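Long-range contacts in protein CsuE (Acinetobacter baumannii, PDB 6FJY), which forms the tip adhesin subunit of archaic chaperone-usher Csu pili, and so probably makes the contacts with surfaces that begin biofilm formation: residues 49-60 with 121-132; 2-10 with 165-173. One frame throughout, in Å; residues are numbered along the deposited sequence.

Interaction 1: 49-60 with 121-132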
loop_
_atom_site.group_PDB
_atom_site.type_symbol
_atom_site.label_atom_id
_atom_site.label_comp_id
_atom_site.label_asym_id
_atom_site.label_seq_id
_atom_site.Cartn_x
_atom_site.Cartn_y
_atom_site.Cartn_z
ATOM N N LYS D 49 -36.136 9.454 1.523
ATOM C CA LYS D 49 -35.438 10.716 1.684
ATOM C C LYS D 49 -34.547 10.600 2.915
ATOM O O LYS D 49 -34.826 9.818 3.830
ATOM C CB LYS D 49 -36.410 11.906 1.808
ATOM C CG LYS D 49 -36.863 12.256 3.218
ATOM C CD LYS D 49 -37.818 13.478 3.217
ATOM C CE LYS D 49 -38.190 13.905 4.636
ATOM N NZ LYS D 49 -39.257 14.951 4.702
ATOM N N TYR D 50 -33.443 11.347 2.915
ATOM C CA TYR D 50 -32.495 11.299 4.018
ATOM C C TYR D 50 -32.188 12.709 4.503
ATOM O O TYR D 50 -32.480 13.703 3.835
ATOM C CB TYR D 50 -31.185 10.570 3.642
ATOM C CG TYR D 50 -30.325 11.239 2.576
ATOM C CD1 TYR D 50 -29.348 12.172 2.916
ATOM C CD2 TYR D 50 -30.469 10.911 1.235
ATOM C CE1 TYR D 50 -28.557 12.776 1.941
ATOM C CE2 TYR D 50 -29.683 11.506 0.266
ATOM C CZ TYR D 50 -28.734 12.434 0.621
ATOM O OH TYR D 50 -27.968 13.012 -0.358
ATOM N N ARG D 51 -31.609 12.770 5.701
ATOM C CA ARG D 51 -31.223 14.024 6.326
ATOM C C ARG D 51 -29.851 13.828 6.942
ATOM O O ARG D 51 -29.678 12.957 7.802
ATOM C CB ARG D 51 -32.240 14.455 7.392
ATOM C CG ARG D 51 -31.902 15.774 8.075
ATOM C CD ARG D 51 -32.649 15.920 9.407
ATOM N NE ARG D 51 -34.093 15.761 9.245
ATOM C CZ ARG D 51 -34.973 15.743 10.244
ATOM N NH1 ARG D 51 -34.577 15.885 11.506
ATOM N NH2 ARG D 51 -36.260 15.586 9.977
ATOM N N VAL D 52 -28.879 14.621 6.507
ATOM C CA VAL D 52 -27.553 14.558 7.108
ATOM C C VAL D 52 -27.582 15.305 8.435
ATOM O O VAL D 52 -27.849 16.510 8.478
ATOM C CB VAL D 52 -26.491 15.135 6.170
ATOM C CG1 VAL D 52 -25.109 14.899 6.748
ATOM C CG2 VAL D 52 -26.624 14.507 4.813
ATOM N N GLU D 53 -27.329 14.589 9.527
ATOM C CA GLU D 53 -27.250 15.224 10.848
ATOM C C GLU D 53 -25.823 15.721 11.071
ATOM O O GLU D 53 -25.570 16.927 11.073
ATOM C CB GLU D 53 -27.692 14.258 11.952
ATOM C CG GLU D 53 -29.196 14.141 12.152
ATOM C CD GLU D 53 -29.551 13.426 13.455
ATOM O OE1 GLU D 53 -28.670 12.737 14.010
ATOM O OE2 GLU D 53 -30.698 13.554 13.933
ATOM N N GLN D 54 -24.884 14.792 11.251
ATOM C CA GLN D 54 -23.478 15.120 11.430
ATOM C C GLN D 54 -22.693 14.711 10.195
ATOM O O GLN D 54 -22.898 13.625 9.641
ATOM C CB GLN D 54 -22.891 14.436 12.667
ATOM C CG GLN D 54 -23.341 15.052 13.977
ATOM C CD GLN D 54 -22.466 14.649 15.148
ATOM O OE1 GLN D 54 -21.996 13.513 15.226
ATOM N NE2 GLN D 54 -22.234 15.587 16.061
ATOM N N MET D 55 -21.788 15.587 9.774
ATOM C CA MET D 55 -20.958 15.331 8.607
ATOM C C MET D 55 -19.671 16.120 8.771
ATOM O O MET D 55 -19.601 17.069 9.556
ATOM C CB MET D 55 -21.679 15.725 7.312
ATOM C CG MET D 55 -21.164 15.064 6.046
ATOM S SD MET D 55 -21.838 15.872 4.595
ATOM C CE MET D 55 -21.444 17.556 4.993
ATOM N N SER D 56 -18.649 15.712 8.022
ATOM C CA SER D 56 -17.400 16.459 7.972
ATOM C C SER D 56 -16.682 16.087 6.689
ATOM O O SER D 56 -16.485 14.901 6.411
ATOM C CB SER D 56 -16.511 16.165 9.192
ATOM O OG SER D 56 -15.393 17.046 9.237
ATOM N N ASN D 57 -16.317 17.097 5.906
ATOM C CA ASN D 57 -15.466 16.907 4.742
ATOM C C ASN D 57 -13.989 16.936 5.102
ATOM O O ASN D 57 -13.146 16.778 4.216
ATOM C CB ASN D 57 -15.768 17.975 3.684
ATOM C CG ASN D 57 -17.192 17.888 3.148
ATOM O OD1 ASN D 57 -17.534 16.978 2.391
ATOM N ND2 ASN D 57 -18.024 18.847 3.529
ATOM N N SER D 58 -13.661 17.107 6.380
ATOM C CA SER D 58 -12.287 17.224 6.848
ATOM C C SER D 58 -11.896 15.964 7.611
ATOM O O SER D 58 -12.588 15.566 8.556
ATOM C CB SER D 58 -12.116 18.462 7.732
ATOM O OG SER D 58 -10.816 18.510 8.294
ATOM N N PHE D 59 -10.791 15.347 7.197
ATOM C CA PHE D 59 -10.214 14.181 7.853
ATOM C C PHE D 59 -8.840 14.553 8.390
ATOM O O PHE D 59 -8.049 15.193 7.690
ATOM C CB PHE D 59 -10.077 13.000 6.883
ATOM C CG PHE D 59 -11.387 12.445 6.391
ATOM C CD1 PHE D 59 -12.275 13.238 5.682
ATOM C CD2 PHE D 59 -11.711 11.120 6.610
ATOM C CE1 PHE D 59 -13.471 12.724 5.230
ATOM C CE2 PHE D 59 -12.903 10.600 6.155
ATOM C CZ PHE D 59 -13.782 11.402 5.463
ATOM N N THR D 60 -8.542 14.134 9.615
ATOM C CA THR D 60 -7.334 14.566 10.306
ATOM C C THR D 60 -6.400 13.404 10.602
ATOM O O THR D 60 -6.839 12.324 11.014
ATOM C CB THR D 60 -7.673 15.254 11.620
ATOM O OG1 THR D 60 -8.732 14.541 12.264
ATOM C CG2 THR D 60 -8.097 16.679 11.373
ATOM N N TYR D 121 -6.148 9.023 8.604
ATOM C CA TYR D 121 -6.795 10.325 8.546
ATOM C C TYR D 121 -8.264 10.130 8.892
ATOM O O TYR D 121 -9.029 9.589 8.088
ATOM C CB TYR D 121 -6.606 10.961 7.168
ATOM C CG TYR D 121 -5.195 11.474 6.943
ATOM C CD1 TYR D 121 -4.139 10.599 6.735
ATOM C CD2 TYR D 121 -4.923 12.833 6.943
ATOM C CE1 TYR D 121 -2.849 11.061 6.542
ATOM C CE2 TYR D 121 -3.637 13.303 6.745
ATOM C CZ TYR D 121 -2.601 12.410 6.546
ATOM O OH TYR D 121 -1.319 12.880 6.348
ATOM N N GLN D 122 -8.648 10.559 10.094
ATOM C CA GLN D 122 -9.969 10.289 10.644
ATOM C C GLN D 122 -10.870 11.494 10.425
ATOM O O GLN D 122 -10.482 12.625 10.732
ATOM C CB GLN D 122 -9.878 9.973 12.135
ATOM C CG GLN D 122 -11.164 9.422 12.723
ATOM C CD GLN D 122 -11.487 8.039 12.196
ATOM O OE1 GLN D 122 -12.652 7.691 11.998
ATOM N NE2 GLN D 122 -10.450 7.236 11.968
ATOM N N ALA D 123 -12.065 11.254 9.890
ATOM C CA ALA D 123 -13.026 12.334 9.728
ATOM C C ALA D 123 -13.288 12.995 11.077
ATOM O O ALA D 123 -13.256 12.348 12.124
ATOM C CB ALA D 123 -14.331 11.810 9.122
ATOM N N ASP D 124 -13.501 14.306 11.046
ATOM C CA ASP D 124 -13.561 15.069 12.283
ATOM C C ASP D 124 -14.894 14.892 12.993
ATOM O O ASP D 124 -14.966 15.039 14.215
ATOM C CB ASP D 124 -13.284 16.543 11.991
ATOM C CG ASP D 124 -11.863 16.775 11.525
ATOM O OD1 ASP D 124 -10.985 15.996 11.937
ATOM O OD2 ASP D 124 -11.626 17.720 10.749
ATOM N N SER D 125 -15.944 14.575 12.242
ATOM C CA SER D 125 -17.247 14.244 12.771
ATOM C C SER D 125 -17.763 12.991 12.080
ATOM O O SER D 125 -17.526 12.790 10.883
ATOM C CB SER D 125 -18.246 15.386 12.565
ATOM O OG SER D 125 -19.481 15.080 13.188
ATOM N N PRO D 126 -18.462 12.131 12.807
ATOM C CA PRO D 126 -19.029 10.932 12.189
ATOM C C PRO D 126 -20.173 11.283 11.251
ATOM O O PRO D 126 -20.729 12.383 11.258
ATOM C CB PRO D 126 -19.508 10.108 13.385
ATOM C CG PRO D 126 -19.715 11.116 14.474
ATOM C CD PRO D 126 -18.687 12.176 14.264
ATOM N N LEU D 127 -20.506 10.310 10.407
ATOM C CA LEU D 127 -21.624 10.425 9.481
ATOM C C LEU D 127 -22.900 9.961 10.181
ATOM O O LEU D 127 -23.061 8.770 10.474
ATOM C CB LEU D 127 -21.355 9.597 8.235
ATOM C CG LEU D 127 -21.732 10.152 6.864
ATOM C CD1 LEU D 127 -21.938 8.977 5.888
ATOM C CD2 LEU D 127 -22.941 11.044 6.929
ATOM N N LYS D 128 -23.806 10.900 10.443
ATOM C CA LYS D 128 -25.097 10.620 11.054
ATOM C C LYS D 128 -26.187 11.027 10.078
ATOM O O LYS D 128 -26.278 12.199 9.692
ATOM C CB LYS D 128 -25.258 11.364 12.383
ATOM C CG LYS D 128 -24.353 10.850 13.493
ATOM C CD LYS D 128 -24.609 11.576 14.807
ATOM C CE LYS D 128 -26.018 11.334 15.323
ATOM N NZ LYS D 128 -26.314 12.136 16.552
ATOM N N VAL D 129 -27.012 10.071 9.684
ATOM C CA VAL D 129 -28.066 10.318 8.713
ATOM C C VAL D 129 -29.392 9.836 9.284
ATOM O O VAL D 129 -29.480 8.743 9.857
ATOM C CB VAL D 129 -27.773 9.634 7.358
ATOM C CG1 VAL D 129 -28.864 9.952 6.352
ATOM C CG2 VAL D 129 -26.425 10.082 6.818
ATOM N N LYS D 130 -30.420 10.660 9.129
ATOM C CA LYS D 130 -31.786 10.274 9.421
ATOM C C LYS D 130 -32.435 9.846 8.115
ATOM O O LYS D 130 -32.464 10.620 7.150
ATOM C CB LYS D 130 -32.563 11.419 10.073
ATOM C CG LYS D 130 -33.915 11.000 10.652
ATOM C CD LYS D 130 -34.535 12.130 11.484
ATOM C CE LYS D 130 -33.694 12.477 12.706
ATOM N NZ LYS D 130 -33.923 11.528 13.840
ATOM N N TRP D 131 -32.942 8.617 8.091
ATOM C CA TRP D 131 -33.563 8.020 6.921
ATOM C C TRP D 131 -35.064 7.895 7.129
ATOM O O TRP D 131 -35.526 7.539 8.218
ATOM C CB TRP D 131 -32.979 6.637 6.639
ATOM C CG TRP D 131 -31.488 6.601 6.634
ATOM C CD1 TRP D 131 -30.670 6.434 7.706
ATOM C CD2 TRP D 131 -30.637 6.733 5.494
ATOM N NE1 TRP D 131 -29.359 6.454 7.310
ATOM C CE2 TRP D 131 -29.310 6.632 5.952
ATOM C CE3 TRP D 131 -30.870 6.914 4.126
ATOM C CZ2 TRP D 131 -28.217 6.717 5.090
ATOM C CZ3 TRP D 131 -29.781 6.994 3.274
ATOM C CH2 TRP D 131 -28.475 6.900 3.759
ATOM N N PHE D 132 -35.814 8.188 6.072
ATOM C CA PHE D 132 -37.257 7.991 6.017
ATOM C C PHE D 132 -37.513 7.149 4.773
ATOM O O PHE D 132 -37.330 7.629 3.650
ATOM C CB PHE D 132 -38.003 9.329 5.944
ATOM C CG PHE D 132 -37.601 10.327 7.009
ATOM C CD1 PHE D 132 -36.423 11.055 6.900
ATOM C CD2 PHE D 132 -38.424 10.561 8.102
ATOM C CE1 PHE D 132 -36.059 11.984 7.875
ATOM C CE2 PHE D 132 -38.077 11.491 9.079
ATOM C CZ PHE D 132 -36.894 12.204 8.966
#
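K49 starts the pairing against F132, taking the amide of F132 on its carbonyl (F132 N to K49 O, 2.9 Å) while its extended chain lays CE over one face of the F132 ring. The ammonium lies too far for more than a weak cation-pi attraction to that ring. Y50 turns to the other face of the sheet, among V129 and W131. With CG set between the backbone N and the carbonyl carbon (chi1 65°), its ring leads off toward D74, which takes its hydroxyl, and leaves CB against V129 CG1 at 3.6 Å. The Y50 and W131 planes meet obliquely, at 46°. R51 runs alongside K130, whose CD covers one face of the guanidinium; NH2 reaches the F132 ring at CZ, 3.6 Å away. At E53 and Q54 the pairing takes in an extra residue, a classic beta bulge with both residues facing K128, on an antiparallel strand pair of the Ig-like beta sandwich. E53 N gives a short bond to K128 O (2.6 Å), and its carboxylate is shared: OE1 bridges to K128 NZ at 3.5 Å, OE2 makes a longer one to K130 NZ, which also pairs with D168. Q54 lies beside K128, its OE1 against K128 CD. Past the bulge, S56 rests its CB on the S125 backbone and donates from OG to S58 O, which D124 N also reaches. S58 OG then bonds D124 OD2 on the syn side (2.7 Å, 29° out of the carboxylate plane). F59 drops to the interior face with A123 CB over its ring, 3.6 Å from the centroid, near L173 and I175. T60 pairs with Q122 through two backbone bonds, and T60 OG1 sits 2.7 Å from D124 OD1.

Interaction 2: 2-10 with 165-173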
loop_
_atom_site.group_PDB
_atom_site.type_symbol
_atom_site.label_atom_id
_atom_site.label_comp_id
_atom_site.label_asym_id
_atom_site.label_seq_id
_atom_site.Cartn_x
_atom_site.Cartn_y
_atom_site.Cartn_z
ATOM N N CYS D 2 -35.137 -3.950 5.764
ATOM C CA CYS D 2 -34.262 -2.782 5.749
ATOM C C CYS D 2 -33.774 -2.506 7.167
ATOM O O CYS D 2 -34.567 -2.520 8.112
ATOM C CB CYS D 2 -34.966 -1.540 5.193
ATOM S SG CYS D 2 -35.371 -1.523 3.443
ATOM N N SER D 3 -32.471 -2.256 7.314
ATOM C CA SER D 3 -31.873 -2.004 8.618
ATOM C C SER D 3 -30.960 -0.789 8.561
ATOM O O SER D 3 -30.414 -0.435 7.512
ATOM C CB SER D 3 -31.058 -3.194 9.121
ATOM O OG SER D 3 -29.812 -3.259 8.450
ATOM N N VAL D 4 -30.767 -0.188 9.729
ATOM C CA VAL D 4 -29.994 1.031 9.890
ATOM C C VAL D 4 -28.844 0.763 10.848
ATOM O O VAL D 4 -29.034 0.171 11.917
ATOM C CB VAL D 4 -30.879 2.186 10.397
ATOM C CG1 VAL D 4 -30.122 3.037 11.373
ATOM C CG2 VAL D 4 -31.360 3.015 9.229
ATOM N N SER D 5 -27.654 1.216 10.459
ATOM C CA SER D 5 -26.412 0.907 11.153
ATOM C C SER D 5 -26.156 1.924 12.265
ATOM O O SER D 5 -25.918 3.105 11.994
ATOM C CB SER D 5 -25.255 0.892 10.157
ATOM O OG SER D 5 -24.028 0.664 10.821
ATOM N N ALA D 6 -26.183 1.455 13.515
ATOM C CA ALA D 6 -25.982 2.327 14.666
ATOM C C ALA D 6 -24.515 2.642 14.934
ATOM O O ALA D 6 -24.222 3.588 15.671
ATOM C CB ALA D 6 -26.599 1.693 15.914
ATOM N N SER D 7 -23.593 1.879 14.355
ATOM C CA SER D 7 -22.163 2.074 14.571
ATOM C C SER D 7 -21.417 1.536 13.354
ATOM O O SER D 7 -22.027 1.143 12.356
ATOM C CB SER D 7 -21.737 1.397 15.876
ATOM O OG SER D 7 -22.718 0.461 16.285
ATOM N N GLY D 8 -20.085 1.528 13.431
ATOM C CA GLY D 8 -19.270 0.957 12.371
ATOM C C GLY D 8 -18.292 1.912 11.709
ATOM O O GLY D 8 -18.472 3.134 11.761
ATOM N N THR D 9 -17.256 1.365 11.070
ATOM C CA THR D 9 -16.225 2.163 10.420
ATOM C C THR D 9 -16.061 1.743 8.970
ATOM O O THR D 9 -15.930 0.554 8.665
ATOM C CB THR D 9 -14.876 2.048 11.138
ATOM O OG1 THR D 9 -13.859 2.667 10.341
ATOM C CG2 THR D 9 -14.507 0.589 11.384
ATOM N N SER D 10 -16.054 2.723 8.082
ATOM C CA SER D 10 -15.730 2.523 6.678
ATOM C C SER D 10 -14.382 3.179 6.415
ATOM O O SER D 10 -14.231 4.390 6.606
ATOM C CB SER D 10 -16.808 3.118 5.772
ATOM O OG SER D 10 -18.112 2.815 6.248
ATOM N N SER D 165 -41.057 9.558 11.785
ATOM C CA SER D 165 -40.013 10.152 12.611
ATOM C C SER D 165 -38.604 9.820 12.134
ATOM O O SER D 165 -37.654 10.500 12.538
ATOM C CB SER D 165 -40.177 9.701 14.067
ATOM O OG SER D 165 -40.177 8.283 14.156
ATOM N N GLY D 166 -38.441 8.784 11.317
ATOM C CA GLY D 166 -37.146 8.464 10.748
ATOM C C GLY D 166 -36.332 7.492 11.580
ATOM O O GLY D 166 -36.701 7.083 12.685
ATOM N N ALA D 167 -35.191 7.100 11.008
ATOM C CA ALA D 167 -34.253 6.188 11.649
ATOM C C ALA D 167 -32.833 6.656 11.376
ATOM O O ALA D 167 -32.488 6.991 10.239
ATOM C CB ALA D 167 -34.433 4.750 11.153
ATOM N N ASP D 168 -32.006 6.650 12.416
ATOM C CA ASP D 168 -30.701 7.291 12.394
ATOM C C ASP D 168 -29.598 6.250 12.263
ATOM O O ASP D 168 -29.483 5.352 13.102
ATOM C CB ASP D 168 -30.500 8.126 13.655
ATOM C CG ASP D 168 -31.544 9.197 13.796
ATOM O OD1 ASP D 168 -32.023 9.679 12.747
ATOM O OD2 ASP D 168 -31.888 9.559 14.941
ATOM N N SER D 169 -28.778 6.392 11.225
ATOM C CA SER D 169 -27.552 5.627 11.062
ATOM C C SER D 169 -26.362 6.446 11.547
ATOM O O SER D 169 -26.408 7.674 11.625
ATOM C CB SER D 169 -27.344 5.210 9.598
ATOM O OG SER D 169 -27.031 6.309 8.762
ATOM N N LEU D 170 -25.291 5.737 11.884
ATOM C CA LEU D 170 -24.092 6.327 12.460
ATOM C C LEU D 170 -22.902 5.491 12.019
ATOM O O LEU D 170 -22.882 4.274 12.236
ATOM C CB LEU D 170 -24.168 6.364 13.994
ATOM C CG LEU D 170 -23.348 7.372 14.814
ATOM C CD1 LEU D 170 -23.420 7.032 16.314
ATOM C CD2 LEU D 170 -21.900 7.504 14.365
ATOM N N GLY D 171 -21.918 6.140 11.410
ATOM C CA GLY D 171 -20.693 5.454 11.056
ATOM C C GLY D 171 -19.516 6.402 11.098
ATOM O O GLY D 171 -19.665 7.620 10.987
ATOM N N SER D 172 -18.337 5.813 11.256
ATOM C CA SER D 172 -17.076 6.533 11.221
ATOM C C SER D 172 -16.399 6.314 9.875
ATOM O O SER D 172 -16.329 5.184 9.382
ATOM C CB SER D 172 -16.152 6.071 12.346
ATOM O OG SER D 172 -14.863 6.639 12.186
ATOM N N LEU D 173 -15.900 7.392 9.290
ATOM C CA LEU D 173 -15.199 7.349 8.019
ATOM C C LEU D 173 -13.720 7.611 8.260
ATOM O O LEU D 173 -13.353 8.510 9.027
ATOM C CB LEU D 173 -15.766 8.380 7.037
ATOM C CG LEU D 173 -17.047 8.092 6.247
ATOM C CD1 LEU D 173 -18.161 7.522 7.116
ATOM C CD2 LEU D 173 -17.516 9.368 5.570
#
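T9 and S10 run parallel to S172 and L173, a backbone-led strand pairing at the surface of the N-terminal part of the chain, where the start of the polypeptide is laid along strand 167-184. Three main-chain bonds carry it. S172 N points almost straight at G8 O (2.7 Å, 173° at the hydrogen), and S172 O receives S10 N at 2.8 Å, so the peptides on both sides of T9 are held by the single residue S172. The third bond stands apart, nearer the chain start: L170 N to S5 O, 2.7 Å. Between S5 and G8 the chain stays alongside, but the regular bonding lapses. There A6 O leans on L170 CB at 3.2 Å, and S7 N approaches L170 O at too poor an angle to bond. G8 has a positive phi of 120°, a backbone at which a side chain would collide with the carbonyl O before it, and regular pairing resumes from its own carbonyl. Side chains add little. V4 sets CG2 against A167 CB at 4.0 Å. S5 O also brushes S169 CB, and L173 reaches inward to F29, as S10 does. Before S5 the backbone pairs elsewhere: strand 2-4 runs antiparallel to 33-35, where C2 is tied to C35 by a disulfide. A first strand that leaves one partner and then runs parallel to a late strand recalls the split A strand of variable-type Ig-like sandwiches, whose second half runs parallel to the G strand.

How the interactions relate
The two contacts share a seam, because strands 119-136 and 167-184 are direct neighbours: from 47-54 through 119-136 and 167-184 to 9-15, the sheet order carries interaction 1 into interaction 2, their centres about 10 Å apart. W131 joins them twice. Its backbone N gives a probable hydrogen bond to A167 O (2.7 Å), and its indole NE1 another to S169 OG (2.7 Å), so the ring packed against Y50 in interaction 1 is pinned by interaction 2. Farther along the seam, Y121 and A123 make backbone bonds with I175 and L173. In sequence, 49-60 and 121-132 both fall between 2-10 and 165-173, so the outer pairing brings together the two ends of a region containing the inner one.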